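Local coordinates for catechol 1,2-dioxygenase (Acinetobacter sp., PDB 1DLT) that uses a non-haem ferric iron to cleave the aromatic ring of catechol between its two hydroxyl-bearing carbons, incorporating O2 to give cis,cis-muconate, at the catechol site. Numbering follows the deposited sequence.

The catechol site. Residues 73, 105, 107-109, 164, 200, 221, 224, 226, 240. With CAQ (catechol), chain B; FE (Fe (III) ion), chain C.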
loop_
_atom_site.group_PDB
_atom_site.type_symbol
_atom_site.label_atom_id
_atom_site.label_comp_id
_atom_site.label_asym_id
_atom_site.label_seq_id
_atom_site.Cartn_x
_atom_site.Cartn_y
_atom_site.Cartn_z
ATOM N N LEU A 73 3.693 4.105 -9.582
ATOM C CA LEU A 73 4.928 3.789 -10.296
ATOM C C LEU A 73 5.089 2.252 -10.242
ATOM O O LEU A 73 5.496 1.609 -11.209
ATOM C CB LEU A 73 6.123 4.485 -9.636
ATOM C CG LEU A 73 7.460 4.413 -10.385
ATOM C CD1 LEU A 73 7.398 5.136 -11.779
ATOM C CD2 LEU A 73 8.535 5.069 -9.489
ATOM N N ILE A 105 -0.228 2.894 -22.041
ATOM C CA ILE A 105 -0.410 3.510 -20.730
ATOM C C ILE A 105 -0.144 5.002 -20.631
ATOM O O ILE A 105 0.648 5.595 -21.370
ATOM C CB ILE A 105 0.371 2.740 -19.613
ATOM C CG1 ILE A 105 1.863 3.116 -19.628
ATOM C CG2 ILE A 105 0.191 1.214 -19.833
ATOM C CD1 ILE A 105 2.662 2.512 -18.484
ATOM N N GLY A 107 0.701 6.448 -17.650
ATOM C CA GLY A 107 1.813 6.761 -16.761
ATOM C C GLY A 107 1.254 7.623 -15.630
ATOM O O GLY A 107 0.149 8.141 -15.734
ATOM N N PRO A 108 1.989 7.791 -14.525
ATOM C CA PRO A 108 1.518 8.584 -13.390
ATOM C C PRO A 108 1.976 10.044 -13.351
ATOM O O PRO A 108 1.816 10.713 -12.333
ATOM C CB PRO A 108 2.078 7.779 -12.232
ATOM C CG PRO A 108 3.504 7.531 -12.746
ATOM C CD PRO A 108 3.281 7.137 -14.197
ATOM N N LEU A 109 2.529 10.545 -14.454
ATOM C CA LEU A 109 3.087 11.892 -14.447
ATOM C C LEU A 109 2.378 12.955 -15.242
ATOM O O LEU A 109 2.993 13.976 -15.585
ATOM C CB LEU A 109 4.565 11.830 -14.890
ATOM C CG LEU A 109 5.344 10.778 -14.102
ATOM C CD1 LEU A 109 6.775 10.752 -14.547
ATOM C CD2 LEU A 109 5.256 11.109 -12.623
ATOM N N TYR A 164 10.578 14.798 -15.163
ATOM C CA TYR A 164 9.442 15.552 -15.667
ATOM C C TYR A 164 9.248 16.775 -14.800
ATOM O O TYR A 164 9.574 16.744 -13.609
ATOM C CB TYR A 164 8.148 14.730 -15.594
ATOM C CG TYR A 164 8.046 13.592 -16.590
ATOM C CD1 TYR A 164 8.812 12.424 -16.441
ATOM C CD2 TYR A 164 7.181 13.679 -17.679
ATOM C CE1 TYR A 164 8.707 11.386 -17.352
ATOM C CE2 TYR A 164 7.067 12.660 -18.586
ATOM C CZ TYR A 164 7.830 11.517 -18.419
ATOM O OH TYR A 164 7.699 10.500 -19.321
ATOM N N TYR A 200 13.280 7.321 -18.770
ATOM C CA TYR A 200 12.984 7.538 -17.355
ATOM C C TYR A 200 13.502 6.312 -16.560
ATOM O O TYR A 200 13.464 5.169 -17.046
ATOM C CB TYR A 200 11.472 7.664 -17.180
ATOM C CG TYR A 200 10.999 7.722 -15.757
ATOM C CD1 TYR A 200 10.899 8.933 -15.090
ATOM C CD2 TYR A 200 10.671 6.550 -15.061
ATOM C CE1 TYR A 200 10.483 8.990 -13.763
ATOM C CE2 TYR A 200 10.253 6.591 -13.726
ATOM C CZ TYR A 200 10.162 7.812 -13.085
ATOM O OH TYR A 200 9.781 7.865 -11.760
ATOM N N ARG A 221 12.759 2.910 -18.477
ATOM C CA ARG A 221 11.860 3.085 -19.606
ATOM C C ARG A 221 12.657 3.692 -20.742
ATOM O O ARG A 221 13.601 4.460 -20.504
ATOM C CB ARG A 221 10.711 4.047 -19.274
ATOM C CG ARG A 221 9.799 3.582 -18.134
ATOM C CD ARG A 221 8.392 4.017 -18.435
ATOM N NE ARG A 221 8.012 3.369 -19.686
ATOM C CZ ARG A 221 7.109 3.836 -20.535
ATOM N NH1 ARG A 221 6.496 4.983 -20.260
ATOM N NH2 ARG A 221 6.837 3.169 -21.661
ATOM N N HIS A 224 10.702 8.353 -24.343
ATOM C CA HIS A 224 9.359 8.366 -24.900
ATOM C C HIS A 224 8.639 9.690 -24.690
ATOM O O HIS A 224 9.016 10.516 -23.845
ATOM C CB HIS A 224 8.512 7.267 -24.270
ATOM C CG HIS A 224 8.364 7.422 -22.798
ATOM N ND1 HIS A 224 9.384 7.136 -21.919
ATOM C CD2 HIS A 224 7.362 7.942 -22.057
ATOM C CE1 HIS A 224 9.022 7.470 -20.696
ATOM N NE2 HIS A 224 7.795 7.964 -20.753
ATOM N N HIS A 226 4.664 11.289 -24.302
ATOM C CA HIS A 226 3.263 11.018 -24.019
ATOM C C HIS A 226 2.295 11.870 -24.858
ATOM O O HIS A 226 2.601 13.018 -25.205
ATOM C CB HIS A 226 2.982 11.308 -22.551
ATOM C CG HIS A 226 3.639 10.370 -21.601
ATOM N ND1 HIS A 226 3.031 9.210 -21.168
ATOM C CD2 HIS A 226 4.835 10.428 -20.975
ATOM C CE1 HIS A 226 3.829 8.597 -20.310
ATOM N NE2 HIS A 226 4.926 9.315 -20.178
ATOM N N GLN A 240 1.629 6.811 -26.582
ATOM C CA GLN A 240 3.007 7.304 -26.456
ATOM C C GLN A 240 3.777 6.898 -27.698
ATOM O O GLN A 240 3.314 6.048 -28.467
ATOM C CB GLN A 240 3.742 6.640 -25.304
ATOM C CG GLN A 240 3.257 6.876 -23.904
ATOM C CD GLN A 240 4.091 6.042 -22.929
ATOM O OE1 GLN A 240 5.277 5.865 -23.158
ATOM N NE2 GLN A 240 3.483 5.547 -21.842
HETATM C C1 CAQ B . 5.798 5.074 -15.767
HETATM C C2 CAQ B . 5.379 5.360 -17.103
HETATM C C3 CAQ B . 5.976 6.396 -17.807
HETATM O O3 CAQ B . 5.572 6.677 -19.093
HETATM C C4 CAQ B . 6.979 7.152 -17.229
HETATM O O4 CAQ B . 7.561 8.170 -17.942
HETATM C C5 CAQ B . 7.400 6.896 -15.941
HETATM C C6 CAQ B . 6.796 5.832 -15.193
HETATM FE FE FE C . 6.600 8.869 -19.225
HETATM O O HOH W 1 5.734 8.432 -17.000
#
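This is the non-haem ferric active site of an intradiol dioxygenase, with its substrate chelating the metal. The protein ligands on FE include Tyr164 OH, the phenolic oxygen, at 2.0 Å. Imidazole nitrogens His226 NE2 (2.0 Å) and His224 NE2 (2.1 Å) also bind FE. A chi1 of 61° tucks His224 CG between its backbone N and carbonyl carbon, and the ring turns its edge to catechol O4. Catechol binds bidentately but unevenly, O4 lying 1.7 Å and O3 2.4 Å from FE; the first length is unusually short and the ligand only partly occupied, so the asymmetry is weak evidence. Water 1 also reaches FE but overlaps catechol, probably as an alternative. Tyr200, the family's displaceable ligand, has swung away: its OH is 8.2 Å from FE, CG is anti to the backbone N (chi1 173°), and its ring face meets catechol C5. Arg221 CD lies over one catechol face, 3.5 Å from the ring centroid; Pro108 CD packs on the opposite face and Leu73 CD1 meets the rim at C6. Arg221 NH1 donates to a lone pair of Gln240 OE1. Gln240 NE2 donates nearly straight to Ile105 O (2.9 Å, 166° at H), from above the carbonyl plane. The guanidinium, its edge toward catechol, could offset negative charge there, though NH1 makes no hydrogen bond to O3. Strand 224-230 supplies the histidines, strand 237-243 Gln240, loops the tyrosines and Arg221, and helix 71-77 Leu73, closing a pocket that buries catechol completely.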